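Local atomic coordinates of diaminopimelate decarboxylase (Methanocaldococcus jannaschii, PDB entry 1TWI), a protein that catalyses the pyridoxal 5'-phosphate-dependent decarboxylation of meso-diaminopimelate to L-lysine, the last step of lysine biosynthesis by the diaminopimelate pathway. Residues P31-S36 against N325-P330; K316-D321 against D371-G376; K343-K348 against V375-A380; V351-G356 against D362-D367. One frame throughout, in Å; residues are numbered along the deposited sequence.

Contact 1: P31-S36 against N325-P330; sequences PLYVMS and NDMMRP
Y33 meets the backbone of D326 and the side chain of M327. Its hydroxyl OH donates to the carbonyl O of D326, and OH to O measures 2.4 Å. This is too short to be taken at face value, and the exact length is doubtful. The carbonyl O sits at the edge of the ring, in its plane; CE2 of Y33 is 3.2 Å from the same O of D326. M327 crosses the tyrosine at about a right angle. Its CG lies 3.1 Å from OH of Y33 and approaches the ring obliquely.

P31 makes the second touch. Its ring, which follows a cis peptide bond, lays CG 3.7 Å from OD2 of D326. The two side chains cross at about a right angle, packing a ring carbon against a carboxylate. The polar partner of OD2 is the backbone N of G323.

Further out, CG of Y33 stands beside its backbone N (chi1 -89°), which carries the ring across to the loop. The ring also packs on L302 and M403, from the strands 300-311 and 402-407 on the two sides of 32-36. M327 is bent at chi2 and chi3, and its SD turns back to accept a weak bond from N of R329, 3.7 Å away, where the chain enters the helix 329-333. R329 also forms a cation-pi pair with Y255. The contact thus fastens the loop before the helix that carries R329 and Y333 of the lysine pocket to an N-terminal strand of the beta-domain sheet, in the two-domain fold of the class-II decarboxylases.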
# COMPACT_ATOMS: atom_id res chain seq x y z
N PRO A 31 -13.46 10.42 -5.15
CA PRO A 31 -13.73 9.82 -3.84
C PRO A 31 -13.46 10.81 -2.73
O PRO A 31 -12.64 11.70 -2.88
CB PRO A 31 -12.78 8.62 -3.80
CG PRO A 31 -11.59 9.12 -4.55
CD PRO A 31 -12.21 9.90 -5.73
N LEU A 32 -14.15 10.67 -1.59
CA LEU A 32 -13.96 11.64 -0.50
C LEU A 32 -13.95 11.00 0.90
O LEU A 32 -14.87 10.25 1.23
CB LEU A 32 -15.14 12.65 -0.52
CG LEU A 32 -15.18 13.81 0.48
CD1 LEU A 32 -14.13 14.81 0.02
CD2 LEU A 32 -16.55 14.53 0.49
N TYR A 33 -12.97 11.32 1.73
CA TYR A 33 -12.95 10.86 3.12
C TYR A 33 -13.70 11.91 3.92
O TYR A 33 -13.48 13.14 3.72
CB TYR A 33 -11.53 10.80 3.68
CG TYR A 33 -10.82 9.48 3.45
CD1 TYR A 33 -11.00 8.41 4.33
CD2 TYR A 33 -9.94 9.31 2.39
CE1 TYR A 33 -10.33 7.21 4.16
CE2 TYR A 33 -9.26 8.07 2.20
CZ TYR A 33 -9.47 7.04 3.11
OH TYR A 33 -8.83 5.82 3.02
N VAL A 34 -14.58 11.48 4.83
CA VAL A 34 -15.27 12.45 5.70
C VAL A 34 -14.88 11.98 7.13
O VAL A 34 -15.10 10.81 7.53
CB VAL A 34 -16.82 12.36 5.52
CG1 VAL A 34 -17.57 13.37 6.48
CG2 VAL A 34 -17.18 12.67 4.03
N MET A 35 -14.34 12.88 7.93
CA MET A 35 -13.95 12.54 9.27
C MET A 35 -14.88 13.29 10.18
O MET A 35 -14.98 14.52 10.05
CB MET A 35 -12.50 13.00 9.54
CG MET A 35 -11.46 12.15 8.75
SD MET A 35 -11.42 10.37 9.29
CE MET A 35 -10.71 10.48 10.87
N SER A 36 -15.52 12.59 11.12
CA SER A 36 -16.46 13.24 12.08
C SER A 36 -15.68 13.71 13.31
O SER A 36 -15.12 12.90 14.09
CB SER A 36 -17.55 12.24 12.54
OG SER A 36 -18.28 12.80 13.64
N ASN A 325 -6.08 2.33 -3.87
CA ASN A 325 -5.02 3.33 -3.59
C ASN A 325 -5.55 4.39 -2.54
O ASN A 325 -4.77 5.04 -1.80
CB ASN A 325 -4.63 4.04 -4.91
CG ASN A 325 -5.75 4.93 -5.43
OD1 ASN A 325 -6.81 4.44 -5.89
ND2 ASN A 325 -5.54 6.24 -5.34
N ASP A 326 -6.86 4.58 -2.50
CA ASP A 326 -7.49 5.52 -1.53
C ASP A 326 -7.64 4.88 -0.12
O ASP A 326 -7.61 5.59 0.91
CB ASP A 326 -8.91 5.94 -1.98
CG ASP A 326 -8.93 6.53 -3.40
OD1 ASP A 326 -8.20 7.52 -3.62
OD2 ASP A 326 -9.68 6.02 -4.26
N MET A 327 -7.84 3.57 -0.09
CA MET A 327 -8.11 2.86 1.15
C MET A 327 -7.75 1.41 0.87
O MET A 327 -8.49 0.68 0.20
CB MET A 327 -9.59 2.99 1.48
CG MET A 327 -9.88 2.89 2.99
SD MET A 327 -9.91 1.19 3.64
CE MET A 327 -11.60 0.59 3.01
N MET A 328 -6.60 1.00 1.40
CA MET A 328 -6.02 -0.30 1.12
C MET A 328 -6.46 -1.49 1.96
O MET A 328 -6.04 -2.62 1.65
CB MET A 328 -4.49 -0.19 1.28
CG MET A 328 -3.82 0.75 0.27
SD MET A 328 -3.63 -0.16 -1.31
CE MET A 328 -2.13 -1.09 -0.83
N ARG A 329 -7.29 -1.28 2.98
CA ARG A 329 -7.59 -2.43 3.88
C ARG A 329 -8.20 -3.66 3.23
O ARG A 329 -7.72 -4.77 3.45
CB ARG A 329 -8.44 -2.03 5.10
CG ARG A 329 -7.83 -1.03 6.06
CD ARG A 329 -8.71 -1.04 7.36
NE ARG A 329 -8.44 -2.22 8.15
CZ ARG A 329 -9.33 -3.13 8.56
NH1 ARG A 329 -10.62 -3.08 8.27
NH2 ARG A 329 -8.88 -4.13 9.30
N PRO A 330 -9.28 -3.49 2.45
CA PRO A 330 -9.85 -4.71 1.83
C PRO A 330 -8.88 -5.40 0.86
O PRO A 330 -8.72 -6.64 0.93
CB PRO A 330 -11.10 -4.20 1.11
CG PRO A 330 -11.52 -2.96 1.95
CD PRO A 330 -10.13 -2.31 2.20

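Contact 2: K316-D321 against D371-G376; sequences KWVMID and DKVEVG
V373 and V318 bury the most surface here, and they meet tip to tip. CG1 of V318 lies 3.7 Å from CG1 of V373. CG2 of V318 adds a second touch, 3.9 Å from the same CG1 of V373. Both valines hold CG1 anti to the backbone N (chi1 162° in V318), which turns the CG1 methyls to each other. V318 belongs to the strand 316-320, and V373 to the loop between the strands 363-371 and 378-382. V351 and L379 also pack on V318, and V306 on V373, so the pair is part of the apolar filling of the beta domain.

K316 is the third main residue. Its chain is extended beyond CG and brings NZ up to K372. The chain of K372 is bent at chi2 and chi4 and crosses it at about a right angle. The two ammonium groups end 3.9 Å apart, NZ to NZ. A water bridges them. It accepts from NZ of K316 at 2.7 Å and from NZ of K372 at 2.8 Å. The same water donates to O of V373, 2.8 Å away.

E349 forms a salt bridge with NZ of K316, and its other carboxylate oxygen takes the backbone N of V373. This acid probably offsets much of the like-charge repulsion. The chemistry is therefore mixed: an apolar touch inside, and at its margin two cations that share a water and lie close to a carboxylate.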
# COMPACT_ATOMS: atom_id res chain seq x y z
N LYS A 316 -23.26 -9.27 -9.81
CA LYS A 316 -23.57 -7.94 -10.31
C LYS A 316 -22.57 -7.01 -9.62
O LYS A 316 -22.51 -6.89 -8.39
CB LYS A 316 -25.01 -7.53 -9.99
CG LYS A 316 -25.38 -6.18 -10.60
CD LYS A 316 -26.91 -6.01 -10.53
CE LYS A 316 -27.31 -4.58 -10.83
NZ LYS A 316 -28.76 -4.38 -11.14
N TRP A 317 -21.72 -6.40 -10.44
CA TRP A 317 -20.68 -5.51 -9.96
C TRP A 317 -21.11 -4.07 -10.07
O TRP A 317 -21.73 -3.67 -11.05
CB TRP A 317 -19.42 -5.65 -10.80
CG TRP A 317 -18.69 -6.92 -10.64
CD1 TRP A 317 -18.77 -8.05 -11.44
CD2 TRP A 317 -17.75 -7.22 -9.61
NE1 TRP A 317 -17.93 -9.03 -10.93
CE2 TRP A 317 -17.31 -8.54 -9.81
CE3 TRP A 317 -17.25 -6.50 -8.54
CZ2 TRP A 317 -16.39 -9.14 -8.96
CZ3 TRP A 317 -16.34 -7.09 -7.71
CH2 TRP A 317 -15.92 -8.39 -7.92
N VAL A 318 -20.74 -3.31 -9.05
CA VAL A 318 -21.01 -1.88 -8.95
C VAL A 318 -19.59 -1.27 -8.91
O VAL A 318 -18.79 -1.62 -8.04
CB VAL A 318 -21.83 -1.65 -7.63
CG1 VAL A 318 -21.79 -0.21 -7.22
CG2 VAL A 318 -23.30 -2.09 -7.88
N MET A 319 -19.26 -0.39 -9.87
CA MET A 319 -17.91 0.18 -9.93
C MET A 319 -17.92 1.61 -9.43
O MET A 319 -18.64 2.45 -9.96
CB MET A 319 -17.39 0.19 -11.38
CG MET A 319 -17.67 -1.10 -12.20
SD MET A 319 -16.91 -2.54 -11.44
CE MET A 319 -16.90 -3.73 -12.90
N ILE A 320 -17.09 1.90 -8.42
CA ILE A 320 -17.05 3.24 -7.88
C ILE A 320 -15.71 3.95 -8.08
O ILE A 320 -14.69 3.31 -8.40
CB ILE A 320 -17.43 3.24 -6.35
CG1 ILE A 320 -16.44 2.37 -5.56
CG2 ILE A 320 -18.92 2.71 -6.16
CD1 ILE A 320 -16.71 2.48 -4.06
N ASP A 321 -15.70 5.28 -7.87
CA ASP A 321 -14.45 6.01 -8.07
C ASP A 321 -13.46 6.02 -6.91
O ASP A 321 -12.40 6.65 -6.99
CB ASP A 321 -14.71 7.43 -8.63
CG ASP A 321 -15.60 8.27 -7.77
OD1 ASP A 321 -15.78 7.96 -6.55
OD2 ASP A 321 -16.13 9.28 -8.32
N ASP A 371 -29.29 -0.94 -0.79
CA ASP A 371 -30.44 -0.34 -1.48
C ASP A 371 -29.98 -0.21 -2.94
O ASP A 371 -28.82 0.17 -3.22
CB ASP A 371 -30.80 1.04 -0.92
CG ASP A 371 -31.54 0.94 0.43
OD1 ASP A 371 -30.96 0.33 1.34
OD2 ASP A 371 -32.70 1.45 0.57
N LYS A 372 -30.92 -0.51 -3.84
CA LYS A 372 -30.73 -0.55 -5.29
C LYS A 372 -29.75 0.52 -5.79
O LYS A 372 -30.01 1.71 -5.66
CB LYS A 372 -32.09 -0.37 -5.97
CG LYS A 372 -32.06 -0.54 -7.48
CD LYS A 372 -32.08 -1.98 -7.86
CE LYS A 372 -32.33 -2.19 -9.37
NZ LYS A 372 -31.26 -1.55 -10.21
N VAL A 373 -28.66 0.06 -6.39
CA VAL A 373 -27.62 0.97 -6.88
C VAL A 373 -27.84 1.46 -8.32
O VAL A 373 -28.12 0.67 -9.21
CB VAL A 373 -26.21 0.30 -6.73
CG1 VAL A 373 -25.13 1.28 -7.22
CG2 VAL A 373 -25.94 -0.07 -5.27
N GLU A 374 -27.77 2.78 -8.50
CA GLU A 374 -27.88 3.39 -9.83
C GLU A 374 -26.60 4.20 -10.10
O GLU A 374 -25.94 4.64 -9.17
CB GLU A 374 -29.13 4.29 -9.88
CG GLU A 374 -30.39 3.42 -9.56
CD GLU A 374 -31.64 4.23 -9.30
OE1 GLU A 374 -32.45 3.89 -8.36
OE2 GLU A 374 -31.83 5.20 -10.07
N VAL A 375 -26.24 4.36 -11.36
CA VAL A 375 -25.05 5.17 -11.70
C VAL A 375 -25.34 6.52 -11.13
O VAL A 375 -26.47 7.04 -11.28
CB VAL A 375 -24.88 5.27 -13.25
CG1 VAL A 375 -23.87 6.41 -13.63
CG2 VAL A 375 -24.42 3.92 -13.79
N GLY A 376 -24.34 7.12 -10.47
CA GLY A 376 -24.55 8.45 -9.91
C GLY A 376 -24.83 8.40 -8.42
O GLY A 376 -24.74 9.41 -7.70
O HOH W 1 -28.56 -1.98 -9.83

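Contact 3: K343-K348 against V375-A380; sequences KVKNEK and VGDVLA
K345 and D377 come from opposite directions and form a salt bridge. NZ of K345 donates to OD2 of D377 at 2.7 Å. It arrives on the syn lone pair of OD2, the side of the other oxygen. The second oxygen takes little part, for OD1 of D377 is 3.8 Å from NZ of K345. CE of K345 follows the nitrogen in and lies 3.5 Å from OD2 of D377.

The lysine chain is bent rather than extended. CG stands beside the backbone N (chi1 -58°), and further bends at chi2 and chi4 bring NZ round to the acid. The aspartate carries CG beside its own backbone N (chi1 -81°), with its CB pointing toward 343-348.

The contact ties the loop between the strands 339-341 and 348-354 to D377, just before the strand 378-382, at the surface of the C-terminal beta domain. It is a surface salt bridge between two loops of the domain, away from the annotated sites.

Both partners are held by more than each other. NZ of K345 also donates to O of K372 and pairs with the carboxylate of E374. OD2 of D377 also accepts from N of E374 and from ND2 of N341. Nearby, K343 folds back along its own loop, and its NZ donates to O of V344 at 2.8 Å. That bond lies in the carbonyl plane, on a lone pair, with a C=O...N angle of 145°.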
# COMPACT_ATOMS: atom_id res chain seq x y z
N LYS A 343 -28.41 6.69 -0.42
CA LYS A 343 -29.82 6.99 -0.69
C LYS A 343 -30.66 5.75 -0.43
O LYS A 343 -30.37 4.70 -0.98
CB LYS A 343 -30.03 7.38 -2.17
CG LYS A 343 -31.50 7.79 -2.54
CD LYS A 343 -31.98 9.12 -1.86
CE LYS A 343 -33.53 9.34 -2.03
NZ LYS A 343 -34.29 8.39 -1.13
N VAL A 344 -31.71 5.90 0.38
CA VAL A 344 -32.61 4.79 0.66
C VAL A 344 -33.47 4.61 -0.59
O VAL A 344 -33.91 5.61 -1.22
CB VAL A 344 -33.54 5.15 1.83
CG1 VAL A 344 -34.75 4.20 1.86
CG2 VAL A 344 -32.73 5.07 3.11
N LYS A 345 -33.67 3.35 -0.98
CA LYS A 345 -34.46 3.04 -2.17
C LYS A 345 -35.62 2.08 -1.76
O LYS A 345 -35.63 1.56 -0.65
CB LYS A 345 -33.58 2.32 -3.20
CG LYS A 345 -32.30 3.08 -3.66
CD LYS A 345 -32.66 4.38 -4.42
CE LYS A 345 -31.38 4.98 -5.16
NZ LYS A 345 -30.78 4.07 -6.22
N ASN A 346 -36.55 1.81 -2.66
CA ASN A 346 -37.65 0.92 -2.30
C ASN A 346 -37.39 -0.47 -2.85
O ASN A 346 -38.30 -1.26 -3.04
CB ASN A 346 -38.97 1.46 -2.82
CG ASN A 346 -39.39 2.71 -2.07
OD1 ASN A 346 -39.44 2.73 -0.82
ND2 ASN A 346 -39.68 3.79 -2.82
N GLU A 347 -36.12 -0.76 -3.08
CA GLU A 347 -35.70 -2.03 -3.61
C GLU A 347 -34.28 -2.27 -3.10
O GLU A 347 -33.53 -1.30 -2.98
CB GLU A 347 -35.70 -1.98 -5.15
CG GLU A 347 -35.32 -3.30 -5.77
CD GLU A 347 -35.34 -3.29 -7.30
OE1 GLU A 347 -34.72 -4.20 -7.90
OE2 GLU A 347 -35.96 -2.40 -7.90
N LYS A 348 -33.93 -3.53 -2.82
CA LYS A 348 -32.58 -3.89 -2.38
C LYS A 348 -32.06 -4.98 -3.30
O LYS A 348 -32.82 -5.63 -3.99
CB LYS A 348 -32.61 -4.39 -0.94
CG LYS A 348 -32.99 -3.33 0.06
CD LYS A 348 -32.93 -4.02 1.46
CE LYS A 348 -33.64 -3.22 2.57
NZ LYS A 348 -33.18 -1.77 2.60
N VAL A 375 -26.24 4.36 -11.36
CA VAL A 375 -25.05 5.17 -11.70
C VAL A 375 -25.34 6.52 -11.13
O VAL A 375 -26.47 7.04 -11.28
CB VAL A 375 -24.88 5.27 -13.25
CG1 VAL A 375 -23.87 6.41 -13.63
CG2 VAL A 375 -24.42 3.92 -13.79
N GLY A 376 -24.34 7.12 -10.47
CA GLY A 376 -24.55 8.45 -9.91
C GLY A 376 -24.83 8.40 -8.42
O GLY A 376 -24.74 9.41 -7.70
N ASP A 377 -25.20 7.22 -7.91
CA ASP A 377 -25.42 7.12 -6.47
C ASP A 377 -24.03 7.22 -5.83
O ASP A 377 -23.01 7.01 -6.49
CB ASP A 377 -26.02 5.74 -6.12
CG ASP A 377 -27.52 5.67 -6.36
OD1 ASP A 377 -28.12 6.75 -6.59
OD2 ASP A 377 -28.09 4.54 -6.30
N VAL A 378 -24.03 7.52 -4.55
CA VAL A 378 -22.81 7.64 -3.76
C VAL A 378 -22.87 6.53 -2.70
O VAL A 378 -23.89 6.40 -2.01
CB VAL A 378 -22.79 9.01 -3.05
CG1 VAL A 378 -21.52 9.12 -2.13
CG2 VAL A 378 -22.78 10.18 -4.13
N LEU A 379 -21.82 5.70 -2.62
CA LEU A 379 -21.79 4.67 -1.62
C LEU A 379 -20.88 5.17 -0.49
O LEU A 379 -19.93 5.93 -0.76
CB LEU A 379 -21.20 3.36 -2.15
CG LEU A 379 -21.80 2.75 -3.41
CD1 LEU A 379 -21.17 1.36 -3.60
CD2 LEU A 379 -23.34 2.59 -3.24
N ALA A 380 -21.17 4.79 0.76
CA ALA A 380 -20.31 5.14 1.89
C ALA A 380 -19.69 3.84 2.45
O ALA A 380 -20.40 2.83 2.76
CB ALA A 380 -21.14 5.84 2.99

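Contact 4: V351-G356 against D362-D367; sequences VSIAGG and DVFGRD
O of V351 lies 3.3 Å from N of D367, at an angle too poor for a hydrogen bond, and the CB of V351 points away. S352 follows. Its CA lies 3.3 Å from O of G365 in a CA-H...O contact, and its OG packs over CA and CB of R366. A water bridges the side chains, 2.7 Å from OG of S352, and donates to OD2 of D367.

I353 is the centre. Its N donates to O of G365 at 2.8 Å, nearly straight at 164°. Its O receives two bonds: N of F364 at 2.8 Å and, weakly, N of G365 at 3.4 Å. F364 and G365 thus both face I353, a classic beta bulge. CG2 of I353 also packs loosely on CB of F364.

A354 pairs with V363 without direct hydrogen bonds, and CB of A354 lies 4.3 Å from CG2 of V363. CG1 of V363 lies over one face of the R366 guanidinium, off its centre. At G355 the N gives a weak bond to O of D362. The D362 carboxylate takes N of M324 and N of L357, and makes a salt bridge with K179 of the second subunit. This is a bulged antiparallel beta hairpin. Its connecting loop carries E359, inferred to bind substrate, and C358, the predicted proton donor.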
# COMPACT_ATOMS: atom_id res chain seq x y z
N VAL A 351 -24.92 -7.12 -4.42
CA VAL A 351 -23.89 -6.76 -5.40
C VAL A 351 -22.50 -6.81 -4.77
O VAL A 351 -22.37 -6.87 -3.55
CB VAL A 351 -24.06 -5.28 -5.93
CG1 VAL A 351 -25.39 -5.08 -6.64
CG2 VAL A 351 -23.94 -4.29 -4.76
N SER A 352 -21.46 -6.78 -5.62
CA SER A 352 -20.07 -6.74 -5.16
C SER A 352 -19.59 -5.33 -5.59
O SER A 352 -20.00 -4.81 -6.62
CB SER A 352 -19.26 -7.85 -5.82
OG SER A 352 -19.66 -9.13 -5.31
N ILE A 353 -18.77 -4.69 -4.77
CA ILE A 353 -18.39 -3.30 -5.04
C ILE A 353 -16.89 -3.23 -5.32
O ILE A 353 -16.10 -3.68 -4.50
CB ILE A 353 -18.64 -2.37 -3.79
CG1 ILE A 353 -20.15 -2.28 -3.41
CG2 ILE A 353 -18.24 -0.95 -4.12
CD1 ILE A 353 -20.62 -3.34 -2.50
N ALA A 354 -16.51 -2.64 -6.44
CA ALA A 354 -15.08 -2.54 -6.80
C ALA A 354 -14.64 -1.14 -7.20
O ALA A 354 -15.44 -0.34 -7.68
CB ALA A 354 -14.79 -3.48 -7.99
N GLY A 355 -13.33 -0.89 -7.05
CA GLY A 355 -12.76 0.37 -7.49
C GLY A 355 -12.31 0.13 -8.94
O GLY A 355 -12.56 -0.95 -9.49
N GLY A 356 -11.66 1.10 -9.56
CA GLY A 356 -11.24 0.92 -10.94
C GLY A 356 -9.77 0.53 -11.21
O GLY A 356 -9.30 0.65 -12.36
N ASP A 362 -8.67 -5.24 -5.90
CA ASP A 362 -9.27 -3.92 -5.69
C ASP A 362 -10.82 -4.08 -5.71
O ASP A 362 -11.52 -3.68 -6.65
CB ASP A 362 -8.79 -2.90 -6.77
CG ASP A 362 -9.58 -1.58 -6.71
OD1 ASP A 362 -9.80 -1.05 -5.59
OD2 ASP A 362 -9.99 -1.07 -7.76
N VAL A 363 -11.33 -4.64 -4.63
CA VAL A 363 -12.74 -4.91 -4.43
C VAL A 363 -13.01 -4.51 -2.97
O VAL A 363 -12.31 -4.98 -2.05
CB VAL A 363 -13.01 -6.44 -4.62
CG1 VAL A 363 -14.44 -6.82 -4.17
CG2 VAL A 363 -12.79 -6.83 -6.11
N PHE A 364 -13.99 -3.66 -2.73
CA PHE A 364 -14.29 -3.25 -1.36
C PHE A 364 -15.21 -4.21 -0.60
O PHE A 364 -15.22 -4.23 0.62
CB PHE A 364 -14.94 -1.85 -1.36
CG PHE A 364 -13.98 -0.74 -1.72
CD1 PHE A 364 -13.01 -0.31 -0.80
CD2 PHE A 364 -14.00 -0.17 -3.00
CE1 PHE A 364 -12.07 0.69 -1.17
CE2 PHE A 364 -13.08 0.82 -3.37
CZ PHE A 364 -12.11 1.25 -2.45
N GLY A 365 -16.02 -4.98 -1.32
CA GLY A 365 -16.92 -5.90 -0.62
C GLY A 365 -17.60 -6.79 -1.64
O GLY A 365 -17.83 -6.39 -2.80
N ARG A 366 -17.96 -8.00 -1.23
CA ARG A 366 -18.61 -8.96 -2.12
C ARG A 366 -19.97 -9.43 -1.54
O ARG A 366 -20.15 -9.54 -0.31
CB ARG A 366 -17.68 -10.17 -2.29
CG ARG A 366 -16.36 -9.88 -2.98
CD ARG A 366 -15.45 -11.12 -2.94
NE ARG A 366 -14.30 -11.03 -3.86
CZ ARG A 366 -13.18 -10.33 -3.63
NH1 ARG A 366 -13.02 -9.63 -2.50
NH2 ARG A 366 -12.19 -10.34 -4.52
N ASP A 367 -20.93 -9.67 -2.43
CA ASP A 367 -22.22 -10.15 -2.02
C ASP A 367 -22.83 -9.31 -0.92
O ASP A 367 -23.26 -9.84 0.09
CB ASP A 367 -22.08 -11.60 -1.57
CG ASP A 367 -21.47 -12.47 -2.68
OD1 ASP A 367 -20.70 -13.38 -2.36
OD2 ASP A 367 -21.76 -12.23 -3.88
O HOH W 2 -22.19 -9.97 -5.37

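In the fold
All four contacts reach the same mixed sheet. Contacts 2 and 3 lie closest, with centres about 8 Å apart, and share V375 and G376. Contact 4 is nested along the chain inside the loops closed by both. It joins contact 2 through the neighbouring strands 316-320 and 348-354, where N of V318 lies 3.0 Å from O of S352. Contact 1 abuts contact 4, as P330 and M327 pack on V363 and F364. Contact 1 also touches contact 2, where CD of P31 lies 3.5 Å from O of D321. Contact 1 holds R329 of the lysine pocket, and the D362 side chain of contact 4 is about 10 Å from a bound pyridoxal phosphate. Contacts 2 and 3 lie away from the annotated sites.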